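Local coordinates for protein BIFUNCTIONAL PROTEIN Proline utilization A (PutA) (Corynebacterium freiburgense, PDB 5UX5) that probably catalyses the two-step oxidation of proline to glutamate, joining an FAD-dependent proline dehydrogenase and an NAD-dependent aldehyde dehydrogenase in one chain, at residues 188-193 with 207-212; 226-231 with 292-297; 244-249 with 260-265. All blocks are in the same frame, centred on the assembly; numbering follows the deposited sequence.

Overall arrangement
All three contacts lie in the proline dehydrogenase barrel. From the N terminus, interaction 1 comes first: it closes a short loop between the end of strand 185-189, with the turn after it, and helix 202-221. Interaction 2 opens only later and spans a much longer loop, from strand 228-232 to strand 293-298. Interaction 3 is nested inside that loop and joins helix 239-251 to strand 260-265, the strand lying between the two of interaction 2. Backbone pairing of Ile188 with Asn230, of Ile229 with Gly261, and of Ile262 with Lys294 and Arg296, makes one sheet of these strands. On the outer layer, a salt bridge from Lys210 to Glu248 links interactions 1 and 3, while interactions 2 and 3 both touch FAD.

Interaction 1: residues 188-193 with 207-212; sequences IKATSV and ELLKER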
loop_
_atom_site.group_PDB
_atom_site.type_symbol
_atom_site.label_atom_id
_atom_site.label_comp_id
_atom_site.label_asym_id
_atom_site.label_seq_id
_atom_site.Cartn_x
_atom_site.Cartn_y
_atom_site.Cartn_z
ATOM N N ILE A 188 -22.242 -17.173 -2.304
ATOM C CA ILE A 188 -20.796 -17.181 -2.490
ATOM C C ILE A 188 -20.366 -15.816 -3.038
ATOM O O ILE A 188 -21.178 -15.070 -3.602
ATOM C CB ILE A 188 -20.394 -18.339 -3.444
ATOM C CG1 ILE A 188 -18.871 -18.557 -3.461
ATOM C CG2 ILE A 188 -20.972 -18.127 -4.843
ATOM C CD1 ILE A 188 -18.423 -19.698 -4.318
ATOM N N LYS A 189 -19.076 -15.476 -2.857
ATOM C CA LYS A 189 -18.509 -14.204 -3.311
ATOM C C LYS A 189 -17.547 -14.420 -4.470
ATOM O O LYS A 189 -16.762 -15.372 -4.472
ATOM C CB LYS A 189 -17.719 -13.486 -2.212
ATOM C CG LYS A 189 -18.490 -13.113 -0.996
ATOM C CD LYS A 189 -17.742 -12.094 -0.168
ATOM C CE LYS A 189 -16.668 -12.659 0.734
ATOM N NZ LYS A 189 -16.271 -11.567 1.722
ATOM N N ALA A 190 -17.519 -13.437 -5.372
ATOM C CA ALA A 190 -16.569 -13.426 -6.475
ATOM C C ALA A 190 -15.151 -13.631 -5.987
ATOM O O ALA A 190 -14.380 -14.393 -6.589
ATOM C CB ALA A 190 -16.657 -12.102 -7.235
ATOM N N THR A 191 -14.779 -12.969 -4.892
ATOM C CA THR A 191 -13.405 -13.125 -4.442
ATOM C C THR A 191 -13.145 -14.477 -3.810
ATOM O O THR A 191 -11.984 -14.803 -3.563
ATOM C CB THR A 191 -13.047 -12.052 -3.445
ATOM O OG1 THR A 191 -13.766 -12.296 -2.235
ATOM C CG2 THR A 191 -13.464 -10.760 -3.981
ATOM N N SER A 192 -14.174 -15.275 -3.552
ATOM C CA SER A 192 -13.929 -16.663 -3.194
ATOM C C SER A 192 -13.773 -17.549 -4.420
ATOM O O SER A 192 -13.219 -18.647 -4.304
ATOM C CB SER A 192 -15.077 -17.207 -2.347
ATOM O OG SER A 192 -15.285 -16.438 -1.180
ATOM N N VAL A 193 -14.232 -17.088 -5.587
ATOM C CA VAL A 193 -14.163 -17.891 -6.804
ATOM C C VAL A 193 -12.891 -17.594 -7.596
ATOM O O VAL A 193 -12.337 -18.491 -8.243
ATOM C CB VAL A 193 -15.437 -17.675 -7.635
ATOM C CG1 VAL A 193 -15.327 -18.322 -8.984
ATOM C CG2 VAL A 193 -16.632 -18.239 -6.894
ATOM N N GLU A 207 -14.794 -12.688 -17.350
ATOM C CA GLU A 207 -14.737 -13.923 -18.121
ATOM C C GLU A 207 -14.245 -15.071 -17.262
ATOM O O GLU A 207 -14.748 -16.190 -17.362
ATOM C CB GLU A 207 -13.834 -13.743 -19.335
ATOM C CG GLU A 207 -14.412 -12.820 -20.391
ATOM C CD GLU A 207 -15.696 -13.355 -21.027
ATOM O OE1 GLU A 207 -15.698 -14.510 -21.510
ATOM O OE2 GLU A 207 -16.707 -12.617 -21.041
ATOM N N LEU A 208 -13.298 -14.803 -16.377
ATOM C CA LEU A 208 -12.806 -15.863 -15.515
ATOM C C LEU A 208 -13.895 -16.312 -14.557
ATOM O O LEU A 208 -14.063 -17.508 -14.321
ATOM C CB LEU A 208 -11.562 -15.393 -14.750
ATOM C CG LEU A 208 -10.790 -16.485 -13.996
ATOM C CD1 LEU A 208 -10.476 -17.647 -14.921
ATOM C CD2 LEU A 208 -9.534 -16.004 -13.312
ATOM N N LEU A 209 -14.644 -15.370 -13.995
ATOM C CA LEU A 209 -15.699 -15.721 -13.045
ATOM C C LEU A 209 -16.819 -16.514 -13.715
ATOM O O LEU A 209 -17.333 -17.487 -13.146
ATOM C CB LEU A 209 -16.237 -14.448 -12.382
ATOM C CG LEU A 209 -15.276 -13.807 -11.362
ATOM C CD1 LEU A 209 -15.524 -12.328 -11.310
ATOM C CD2 LEU A 209 -15.399 -14.429 -9.970
ATOM N N LYS A 210 -17.199 -16.117 -14.930
ATOM C CA LYS A 210 -18.210 -16.850 -15.661
ATOM C C LYS A 210 -17.709 -18.235 -16.032
ATOM O O LYS A 210 -18.446 -19.218 -15.915
ATOM C CB LYS A 210 -18.626 -16.063 -16.901
ATOM C CG LYS A 210 -19.481 -14.847 -16.579
ATOM C CD LYS A 210 -20.024 -14.217 -17.836
ATOM C CE LYS A 210 -18.924 -13.942 -18.840
ATOM N NZ LYS A 210 -19.423 -13.182 -20.034
ATOM N N GLU A 211 -16.461 -18.325 -16.494
ATOM C CA GLU A 211 -15.886 -19.618 -16.837
ATOM C C GLU A 211 -15.877 -20.556 -15.636
ATOM O O GLU A 211 -16.101 -21.767 -15.773
ATOM C CB GLU A 211 -14.477 -19.413 -17.385
ATOM C CG GLU A 211 -13.715 -20.677 -17.663
ATOM C CD GLU A 211 -12.264 -20.396 -17.966
ATOM O OE1 GLU A 211 -11.963 -19.302 -18.497
ATOM O OE2 GLU A 211 -11.423 -21.267 -17.655
ATOM N N ARG A 212 -15.654 -20.017 -14.448
ATOM C CA ARG A 212 -15.572 -20.857 -13.261
ATOM C C ARG A 212 -16.922 -21.138 -12.617
ATOM O O ARG A 212 -17.082 -22.201 -12.002
ATOM C CB ARG A 212 -14.640 -20.216 -12.230
ATOM C CG ARG A 212 -13.189 -20.286 -12.626
ATOM C CD ARG A 212 -12.355 -19.699 -11.535
ATOM N NE ARG A 212 -10.932 -19.861 -11.773
ATOM C CZ ARG A 212 -9.999 -19.337 -10.989
ATOM N NH1 ARG A 212 -10.372 -18.623 -9.944
ATOM N NH2 ARG A 212 -8.704 -19.532 -11.236
#
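The guanidinium of Arg212 meets the carbonyl of Val193 at its edge, while one of its faces is covered by a methyl of its own helix: CD2 of Leu208 sits over the centre of the group, 4.1 Å above its plane. At the edge, Arg212 NH1 donates to Val193 O at 2.6 Å. The bond is bent (N-H...O 134°), and the oxygen lies 20° out of the guanidinium plane, yet NH1 stays in the carbonyl plane and uses a lone pair of Val193 O. Arginine suits the place because its chain runs extended from CG to NE and spans from helix 202-221 to the short, weakly bonded helical turn at 190-193. Along the way its aliphatic part packs on the valine, with Arg212 CB 3.8 Å from Val193 CG1. A salt bridge from NH2 to Asp164 gives the group a second hold.

Leu209 supplies the apolar half of the contact through a single branch. Its first two torsions, with CG beside the backbone N and chi2 at 151°, together carry CD2 toward the turn, where it wedges between Ala190 and Val193, 3.8 Å from Ala190 CB and 4.0 Å from Val193 CB. The small alanine lets the turn come close to the helix, and the branched valine packs beside it. Leu209 also touches Val241 and Leu245 of helix 239-251.

Strand, short turn and returning helix follow one another here as in the repeated beta-alpha units of a TIM barrel, the fold to which the proline dehydrogenase family belongs.

Interaction 2: residues 226-231 with 292-297; sequences HPFINL and KIKIRL. With FAD (flavin-adenine dinucleotide), chain E.
Phe228 and Asn230 face Lys294 and Arg296 from strands that are not neighbours: strand 260-265 runs between them, and the closest CA atoms, those of Asn230 and Arg296, are 8.4 Å apart. Side chains alone bridge this gap, and no hydrogen bond crosses it.

The more closely knit part is at the flavin end, where both partners are buried. The amide of Asn230 stacks on one face of the Arg296 guanidinium, the planes 19° apart, with ND2 offset toward the rim and 3.5 Å from Arg296 NH2. Both nitrogens are donors, so this is stacking of flat polar groups. Their hydrogens look to other acceptors: Asn230 ND2 bonds weakly to Asp232, while Arg296 NH2 goes to Tyr185 and its NE forms a salt bridge with Glu376. A bend in the arginine chain (chi3 -63°) helps bring NH1 to FAD N5 at 3.1 Å, a weak bond at 124°. Arginine suits the place: its three nitrogens serve FAD N5, Glu376 and Tyr185.

Farther from the flavin the contact is mainly apolar, and Phe228 is the only one of the four that is partly exposed. Lys294 CB meets the edge of its ring, 3.7 Å from Phe228 CZ. The two side chains cross at about a right angle, and the lysine's extended chain carries NZ on to Glu376 and Asp374. NZ ends up toward the ring face, 5.4 Å from the Phe228 centroid, at most a weak cation-pi attraction.

Alternate strand residues point inward here, and of the four Arg296 alone reaches N5, the hydride-accepting atom of flavin dehydrogenases, with Asn230 stacked against it: part of the FAD site inside the TIM barrel of proline dehydrogenase.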
loop_
_atom_site.group_PDB
_atom_site.type_symbol
_atom_site.label_atom_id
_atom_site.label_comp_id
_atom_site.label_asym_id
_atom_site.label_seq_id
_atom_site.Cartn_x
_atom_site.Cartn_y
_atom_site.Cartn_z
ATOM N N HIS A 226 -35.480 -25.447 -9.039
ATOM C CA HIS A 226 -34.126 -24.931 -9.051
ATOM C C HIS A 226 -33.771 -24.368 -7.683
ATOM O O HIS A 226 -34.500 -23.510 -7.166
ATOM C CB HIS A 226 -33.984 -23.816 -10.086
ATOM C CG HIS A 226 -34.178 -24.244 -11.507
ATOM N ND1 HIS A 226 -34.048 -25.554 -11.921
ATOM C CD2 HIS A 226 -34.456 -23.522 -12.620
ATOM C CE1 HIS A 226 -34.255 -25.624 -13.224
ATOM N NE2 HIS A 226 -34.505 -24.406 -13.672
ATOM N N PRO A 227 -32.667 -24.796 -7.082
ATOM C CA PRO A 227 -32.154 -24.099 -5.898
ATOM C C PRO A 227 -31.570 -22.743 -6.286
ATOM O O PRO A 227 -31.338 -22.447 -7.459
ATOM C CB PRO A 227 -31.091 -25.056 -5.361
ATOM C CG PRO A 227 -30.705 -25.921 -6.554
ATOM C CD PRO A 227 -31.890 -25.996 -7.439
ATOM N N PHE A 228 -31.291 -21.933 -5.263
ATOM C CA PHE A 228 -30.989 -20.505 -5.379
ATOM C C PHE A 228 -29.518 -20.214 -5.084
ATOM O O PHE A 228 -28.992 -20.622 -4.038
ATOM C CB PHE A 228 -31.868 -19.723 -4.402
ATOM C CG PHE A 228 -31.840 -18.245 -4.590
ATOM C CD1 PHE A 228 -32.701 -17.624 -5.478
ATOM C CD2 PHE A 228 -30.967 -17.461 -3.835
ATOM C CE1 PHE A 228 -32.679 -16.258 -5.635
ATOM C CE2 PHE A 228 -30.930 -16.087 -3.987
ATOM C CZ PHE A 228 -31.795 -15.483 -4.878
ATOM N N ILE A 229 -28.872 -19.478 -5.992
ATOM C CA ILE A 229 -27.487 -19.034 -5.852
ATOM C C ILE A 229 -27.476 -17.523 -5.676
ATOM O O ILE A 229 -28.037 -16.786 -6.500
ATOM C CB ILE A 229 -26.635 -19.441 -7.071
ATOM C CG1 ILE A 229 -26.535 -20.963 -7.172
ATOM C CG2 ILE A 229 -25.264 -18.786 -7.035
ATOM C CD1 ILE A 229 -26.132 -21.441 -8.523
ATOM N N ASN A 230 -26.833 -17.064 -4.606
ATOM C CA ASN A 230 -26.696 -15.642 -4.341
ATOM C C ASN A 230 -25.234 -15.235 -4.421
ATOM O O ASN A 230 -24.351 -15.936 -3.912
ATOM C CB ASN A 230 -27.277 -15.246 -2.991
ATOM C CG ASN A 230 -27.247 -13.762 -2.796
ATOM O OD1 ASN A 230 -28.156 -13.044 -3.205
ATOM N ND2 ASN A 230 -26.178 -13.286 -2.201
ATOM N N LEU A 231 -24.982 -14.127 -5.110
ATOM C CA LEU A 231 -23.651 -13.551 -5.187
ATOM C C LEU A 231 -23.539 -12.507 -4.083
ATOM O O LEU A 231 -24.241 -11.487 -4.102
ATOM C CB LEU A 231 -23.387 -12.955 -6.572
ATOM C CG LEU A 231 -23.234 -13.871 -7.783
ATOM C CD1 LEU A 231 -23.040 -13.103 -9.063
ATOM C CD2 LEU A 231 -22.070 -14.809 -7.585
ATOM N N LYS A 292 -37.172 -14.145 -13.005
ATOM C CA LYS A 292 -36.934 -13.016 -12.127
ATOM C C LYS A 292 -35.518 -13.033 -11.570
ATOM O O LYS A 292 -34.794 -14.019 -11.686
ATOM C CB LYS A 292 -37.933 -12.998 -10.973
ATOM C CG LYS A 292 -39.374 -12.923 -11.392
ATOM C CD LYS A 292 -40.248 -13.252 -10.229
ATOM C CE LYS A 292 -41.626 -13.674 -10.653
ATOM N NZ LYS A 292 -42.438 -13.910 -9.436
ATOM N N ILE A 293 -35.105 -11.885 -11.032
ATOM C CA ILE A 293 -33.917 -11.795 -10.202
ATOM C C ILE A 293 -34.373 -11.502 -8.782
ATOM O O ILE A 293 -35.544 -11.201 -8.534
ATOM C CB ILE A 293 -32.929 -10.733 -10.704
ATOM C CG1 ILE A 293 -33.541 -9.344 -10.625
ATOM C CG2 ILE A 293 -32.551 -11.005 -12.111
ATOM C CD1 ILE A 293 -32.554 -8.241 -10.960
ATOM N N LYS A 294 -33.444 -11.618 -7.836
ATOM C CA LYS A 294 -33.698 -11.263 -6.442
ATOM C C LYS A 294 -32.536 -10.447 -5.920
ATOM O O LYS A 294 -31.379 -10.819 -6.111
ATOM C CB LYS A 294 -33.885 -12.477 -5.535
ATOM C CG LYS A 294 -34.152 -12.120 -4.085
ATOM C CD LYS A 294 -34.412 -13.350 -3.230
ATOM C CE LYS A 294 -34.604 -13.004 -1.756
ATOM N NZ LYS A 294 -34.495 -14.178 -0.861
ATOM N N ILE A 295 -32.844 -9.340 -5.262
ATOM C CA ILE A 295 -31.839 -8.517 -4.615
ATOM C C ILE A 295 -31.965 -8.718 -3.118
ATOM O O ILE A 295 -33.062 -8.637 -2.561
ATOM C CB ILE A 295 -31.990 -7.052 -5.048
ATOM C CG1 ILE A 295 -31.567 -6.995 -6.522
ATOM C CG2 ILE A 295 -31.143 -6.121 -4.178
ATOM C CD1 ILE A 295 -31.904 -5.794 -7.258
ATOM N N ARG A 296 -30.861 -9.079 -2.482
ATOM C CA ARG A 296 -30.794 -9.079 -1.027
ATOM C C ARG A 296 -30.308 -7.700 -0.591
ATOM O O ARG A 296 -29.186 -7.292 -0.927
ATOM C CB ARG A 296 -29.857 -10.171 -0.500
ATOM C CG ARG A 296 -29.861 -10.229 1.027
ATOM C CD ARG A 296 -28.654 -10.920 1.626
ATOM N NE ARG A 296 -28.573 -12.314 1.238
ATOM C CZ ARG A 296 -27.450 -13.007 1.276
ATOM N NH1 ARG A 296 -26.342 -12.399 1.669
ATOM N NH2 ARG A 296 -27.430 -14.281 0.901
ATOM N N LEU A 297 -31.157 -6.973 0.121
ATOM C CA LEU A 297 -30.804 -5.665 0.646
ATOM C C LEU A 297 -30.144 -5.832 2.002
ATOM O O LEU A 297 -30.776 -6.345 2.927
ATOM C CB LEU A 297 -32.049 -4.807 0.800
ATOM C CG LEU A 297 -32.470 -4.050 -0.433
ATOM C CD1 LEU A 297 -33.384 -2.936 0.020
ATOM C CD2 LEU A 297 -31.252 -3.545 -1.105
HETATM P PA FAD E . -28.531 -1.796 12.404
HETATM O O1A FAD E . -27.999 -1.451 13.837
HETATM O O2A FAD E . -29.765 -1.178 11.936
HETATM O O5B FAD E . -27.663 -1.480 11.244
HETATM C C5B FAD E . -26.256 -1.490 11.398
HETATM C C4B FAD E . -25.626 -1.059 10.087
HETATM O O4B FAD E . -25.639 0.333 9.958
HETATM C C3B FAD E . -24.192 -1.463 9.960
HETATM O O3B FAD E . -23.965 -2.771 9.572
HETATM C C2B FAD E . -23.679 -0.486 8.965
HETATM O O2B FAD E . -23.819 -0.953 7.673
HETATM C C1B FAD E . -24.482 0.746 9.267
HETATM N N9A FAD E . -23.751 1.718 10.068
HETATM C C8A FAD E . -23.593 1.702 11.447
HETATM N N7A FAD E . -22.835 2.749 11.826
HETATM C C5A FAD E . -22.468 3.521 10.730
HETATM C C6A FAD E . -21.720 4.701 10.549
HETATM N N6A FAD E . -21.083 5.424 11.637
HETATM N N1A FAD E . -21.569 5.186 9.306
HETATM C C2A FAD E . -22.125 4.539 8.233
HETATM N N3A FAD E . -22.856 3.390 8.377
HETATM C C4A FAD E . -23.046 2.861 9.591
HETATM N N1 FAD E . -23.355 -7.574 4.798
HETATM C C2 FAD E . -22.631 -7.379 3.566
HETATM O O2 FAD E . -21.790 -6.297 3.464
HETATM N N3 FAD E . -22.747 -8.322 2.536
HETATM C C4 FAD E . -23.587 -9.431 2.650
HETATM O O4 FAD E . -23.696 -10.340 1.612
HETATM C C4X FAD E . -24.468 -9.562 3.856
HETATM N N5 FAD E . -25.447 -10.543 3.961
HETATM C C5X FAD E . -26.286 -10.604 5.082
HETATM C C6 FAD E . -27.277 -11.597 5.198
HETATM C C7 FAD E . -28.085 -11.631 6.329
HETATM C C7M FAD E . -29.144 -12.683 6.486
HETATM C C8 FAD E . -27.945 -10.698 7.326
HETATM C C8M FAD E . -28.820 -10.739 8.537
HETATM C C9 FAD E . -26.970 -9.718 7.219
HETATM C C9A FAD E . -26.151 -9.673 6.106
HETATM N N10 FAD E . -25.173 -8.640 6.026
HETATM C C10 FAD E . -24.319 -8.569 4.905
HETATM C "C1'" FAD E . -25.013 -7.691 7.143
HETATM C "C2'" FAD E . -25.683 -6.351 7.005
HETATM O "O2'" FAD E . -25.048 -5.641 6.003
HETATM C "C3'" FAD E . -25.600 -5.652 8.379
HETATM O "O3'" FAD E . -24.272 -5.437 8.664
HETATM C "C4'" FAD E . -26.218 -6.363 9.589
HETATM O "O4'" FAD E . -27.237 -7.235 9.254
HETATM C "C5'" FAD E . -26.637 -5.403 10.725
HETATM O "O5'" FAD E . -27.386 -4.259 10.332
HETATM P P FAD E . -28.936 -4.000 10.730
HETATM O O1P FAD E . -29.936 -3.608 9.578
HETATM O O2P FAD E . -29.186 -5.321 11.555
HETATM O O3P FAD E . -28.948 -3.190 12.133
#

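Interaction 3: residues 244-249 with 260-265; sequences RLFEEL and AGIVLQ. With FAD (flavin-adenine dinucleotide), chain E.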
loop_
_atom_site.group_PDB
_atom_site.type_symbol
_atom_site.label_atom_id
_atom_site.label_comp_id
_atom_site.label_asym_id
_atom_site.label_seq_id
_atom_site.Cartn_x
_atom_site.Cartn_y
_atom_site.Cartn_z
ATOM N N ARG A 244 -21.844 -7.062 -13.107
ATOM C CA ARG A 244 -21.602 -7.452 -14.489
ATOM C C ARG A 244 -21.586 -8.969 -14.626
ATOM O O ARG A 244 -22.102 -9.528 -15.604
ATOM C CB ARG A 244 -20.295 -6.856 -14.981
ATOM C CG ARG A 244 -20.025 -7.169 -16.390
ATOM C CD ARG A 244 -18.836 -6.439 -16.860
ATOM N NE ARG A 244 -18.332 -7.028 -18.092
ATOM C CZ ARG A 244 -17.256 -6.593 -18.728
ATOM N NH1 ARG A 244 -16.571 -5.563 -18.235
ATOM N NH2 ARG A 244 -16.867 -7.187 -19.841
ATOM N N LEU A 245 -20.978 -9.650 -13.665
ATOM C CA LEU A 245 -21.014 -11.102 -13.671
ATOM C C LEU A 245 -22.454 -11.597 -13.649
ATOM O O LEU A 245 -22.852 -12.416 -14.479
ATOM C CB LEU A 245 -20.219 -11.622 -12.471
ATOM C CG LEU A 245 -20.562 -12.980 -11.895
ATOM C CD1 LEU A 245 -20.187 -14.044 -12.909
ATOM C CD2 LEU A 245 -19.828 -13.139 -10.570
ATOM N N PHE A 246 -23.259 -11.043 -12.742
ATOM C CA PHE A 246 -24.661 -11.425 -12.595
ATOM C C PHE A 246 -25.435 -11.244 -13.896
ATOM O O PHE A 246 -26.111 -12.168 -14.352
ATOM C CB PHE A 246 -25.263 -10.587 -11.480
ATOM C CG PHE A 246 -26.631 -11.000 -11.022
ATOM C CD1 PHE A 246 -26.834 -12.203 -10.383
ATOM C CD2 PHE A 246 -27.701 -10.102 -11.109
ATOM C CE1 PHE A 246 -28.117 -12.548 -9.900
ATOM C CE2 PHE A 246 -28.964 -10.428 -10.630
ATOM C CZ PHE A 246 -29.171 -11.652 -10.027
ATOM N N GLU A 247 -25.322 -10.071 -14.530
ATOM C CA GLU A 247 -26.181 -9.768 -15.676
ATOM C C GLU A 247 -25.743 -10.494 -16.935
ATOM O O GLU A 247 -26.581 -10.977 -17.703
ATOM C CB GLU A 247 -26.226 -8.263 -15.913
ATOM C CG GLU A 247 -26.927 -7.568 -14.779
ATOM C CD GLU A 247 -27.050 -6.059 -14.924
ATOM O OE1 GLU A 247 -27.359 -5.440 -13.898
ATOM O OE2 GLU A 247 -26.808 -5.481 -16.004
ATOM N N GLU A 248 -24.447 -10.610 -17.164
ATOM C CA GLU A 248 -24.027 -11.360 -18.332
ATOM C C GLU A 248 -24.420 -12.835 -18.196
ATOM O O GLU A 248 -25.040 -13.412 -19.102
ATOM C CB GLU A 248 -22.525 -11.184 -18.530
ATOM C CG GLU A 248 -22.147 -9.813 -19.040
ATOM C CD GLU A 248 -20.674 -9.723 -19.386
ATOM O OE1 GLU A 248 -20.174 -8.595 -19.655
ATOM O OE2 GLU A 248 -20.020 -10.795 -19.375
ATOM N N LEU A 249 -24.162 -13.433 -17.028
ATOM C CA LEU A 249 -24.381 -14.865 -16.874
ATOM C C LEU A 249 -25.853 -15.215 -16.997
ATOM O O LEU A 249 -26.211 -16.193 -17.666
ATOM C CB LEU A 249 -23.836 -15.335 -15.533
ATOM C CG LEU A 249 -23.558 -16.825 -15.403
ATOM C CD1 LEU A 249 -22.556 -17.240 -16.450
ATOM C CD2 LEU A 249 -23.008 -17.111 -14.012
ATOM N N ALA A 260 -31.998 -16.242 -9.713
ATOM C CA ALA A 260 -30.771 -16.092 -8.940
ATOM C C ALA A 260 -30.697 -14.676 -8.380
ATOM O O ALA A 260 -31.471 -13.798 -8.752
ATOM C CB ALA A 260 -29.529 -16.405 -9.781
ATOM N N GLY A 261 -29.777 -14.466 -7.441
ATOM C CA GLY A 261 -29.800 -13.277 -6.618
ATOM C C GLY A 261 -28.435 -12.635 -6.461
ATOM O O GLY A 261 -27.397 -13.229 -6.735
ATOM N N ILE A 262 -28.471 -11.399 -5.977
ATOM C CA ILE A 262 -27.286 -10.577 -5.782
ATOM C C ILE A 262 -27.582 -9.619 -4.643
ATOM O O ILE A 262 -28.733 -9.221 -4.433
ATOM C CB ILE A 262 -26.901 -9.816 -7.074
ATOM C CG1 ILE A 262 -25.639 -8.977 -6.856
ATOM C CG2 ILE A 262 -28.012 -8.899 -7.514
ATOM C CD1 ILE A 262 -25.179 -8.306 -8.115
ATOM N N VAL A 263 -26.520 -9.231 -3.914
ATOM C CA VAL A 263 -26.604 -8.352 -2.741
ATOM C C VAL A 263 -26.325 -6.912 -3.154
ATOM O O VAL A 263 -25.435 -6.650 -3.966
ATOM C CB VAL A 263 -25.601 -8.792 -1.652
ATOM C CG1 VAL A 263 -25.482 -7.749 -0.595
ATOM C CG2 VAL A 263 -26.037 -10.082 -1.002
ATOM N N LEU A 264 -27.090 -5.976 -2.609
ATOM C CA LEU A 264 -26.701 -4.567 -2.621
ATOM C C LEU A 264 -26.540 -4.076 -1.188
ATOM O O LEU A 264 -27.373 -4.371 -0.323
ATOM C CB LEU A 264 -27.701 -3.685 -3.373
ATOM C CG LEU A 264 -27.683 -3.910 -4.885
ATOM C CD1 LEU A 264 -28.654 -2.955 -5.638
ATOM C CD2 LEU A 264 -26.263 -3.804 -5.402
ATOM N N GLN A 265 -25.449 -3.361 -0.932
ATOM C CA GLN A 265 -25.196 -2.774 0.381
ATOM C C GLN A 265 -25.739 -1.348 0.378
ATOM O O GLN A 265 -25.207 -0.476 -0.323
ATOM C CB GLN A 265 -23.706 -2.779 0.709
ATOM C CG GLN A 265 -22.984 -3.977 0.192
ATOM C CD GLN A 265 -21.484 -3.925 0.418
ATOM O OE1 GLN A 265 -20.741 -3.408 -0.426
ATOM N NE2 GLN A 265 -21.026 -4.545 1.495
HETATM P PA FAD E . -28.531 -1.796 12.404
HETATM O O1A FAD E . -27.999 -1.451 13.837
HETATM O O2A FAD E . -29.765 -1.178 11.936
HETATM O O5B FAD E . -27.663 -1.480 11.244
HETATM C C5B FAD E . -26.256 -1.490 11.398
HETATM C C4B FAD E . -25.626 -1.059 10.087
HETATM O O4B FAD E . -25.639 0.333 9.958
HETATM C C3B FAD E . -24.192 -1.463 9.960
HETATM O O3B FAD E . -23.965 -2.771 9.572
HETATM C C2B FAD E . -23.679 -0.486 8.965
HETATM O O2B FAD E . -23.819 -0.953 7.673
HETATM C C1B FAD E . -24.482 0.746 9.267
HETATM N N9A FAD E . -23.751 1.718 10.068
HETATM C C8A FAD E . -23.593 1.702 11.447
HETATM N N7A FAD E . -22.835 2.749 11.826
HETATM C C5A FAD E . -22.468 3.521 10.730
HETATM C C6A FAD E . -21.720 4.701 10.549
HETATM N N6A FAD E . -21.083 5.424 11.637
HETATM N N1A FAD E . -21.569 5.186 9.306
HETATM C C2A FAD E . -22.125 4.539 8.233
HETATM N N3A FAD E . -22.856 3.390 8.377
HETATM C C4A FAD E . -23.046 2.861 9.591
HETATM N N1 FAD E . -23.355 -7.574 4.798
HETATM C C2 FAD E . -22.631 -7.379 3.566
HETATM O O2 FAD E . -21.790 -6.297 3.464
HETATM N N3 FAD E . -22.747 -8.322 2.536
HETATM C C4 FAD E . -23.587 -9.431 2.650
HETATM O O4 FAD E . -23.696 -10.340 1.612
HETATM C C4X FAD E . -24.468 -9.562 3.856
HETATM N N5 FAD E . -25.447 -10.543 3.961
HETATM C C5X FAD E . -26.286 -10.604 5.082
HETATM C C6 FAD E . -27.277 -11.597 5.198
HETATM C C7 FAD E . -28.085 -11.631 6.329
HETATM C C7M FAD E . -29.144 -12.683 6.486
HETATM C C8 FAD E . -27.945 -10.698 7.326
HETATM C C8M FAD E . -28.820 -10.739 8.537
HETATM C C9 FAD E . -26.970 -9.718 7.219
HETATM C C9A FAD E . -26.151 -9.673 6.106
HETATM N N10 FAD E . -25.173 -8.640 6.026
HETATM C C10 FAD E . -24.319 -8.569 4.905
HETATM C "C1'" FAD E . -25.013 -7.691 7.143
HETATM C "C2'" FAD E . -25.683 -6.351 7.005
HETATM O "O2'" FAD E . -25.048 -5.641 6.003
HETATM C "C3'" FAD E . -25.600 -5.652 8.379
HETATM O "O3'" FAD E . -24.272 -5.437 8.664
HETATM C "C4'" FAD E . -26.218 -6.363 9.589
HETATM O "O4'" FAD E . -27.237 -7.235 9.254
HETATM C "C5'" FAD E . -26.637 -5.403 10.725
HETATM O "O5'" FAD E . -27.386 -4.259 10.332
HETATM P P FAD E . -28.936 -4.000 10.730
HETATM O O1P FAD E . -29.936 -3.608 9.578
HETATM O O2P FAD E . -29.186 -5.321 11.555
HETATM O O3P FAD E . -28.948 -3.190 12.133
#
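Gln265 NE2 is held twice, by the flavin carbonyl FAD O2 at 2.7 Å and by the backbone oxygen of Glu234, while nearer the start of the same strand Ala260, Gly261 and Ile262 receive Phe246 from the helix. Glutamine fits because its chain, extended beyond CG, delivers an amide N-H to the pyrimidine edge of the flavin. Val263, also turned inward, packs its CG2 3.5 Å from FAD O4.

The helix-facing side is carried by one ring. Phe246 has CG anti to its backbone N (chi1 -170°), which sends the phenyl from the helix down onto the strand. Over one face lies Ile262 CG2, 3.9 Å from the ring centroid and offset toward the rim, a CH-pi contact. Ala260 O lies at the ring edge, 3.4 Å from Phe246 CZ, and Gly261 O approaches obliquely. The small Ala260 side chain flanks the ring, with its CB 4.1 Å from Phe246 CE1. Leu231, Ile293 and Leu278 also touch the Phe246 side chain.

Helix and strand run nearly antiparallel, at 159°, with axes 9.5 Å apart. This is the helix-to-strand half of a beta-alpha-beta crossover, the repeating step of the TIM barrel: hydrophobic residues on the strand's outer side seat the helix, and inward residues such as Val263 and Gln265 line the FAD pocket.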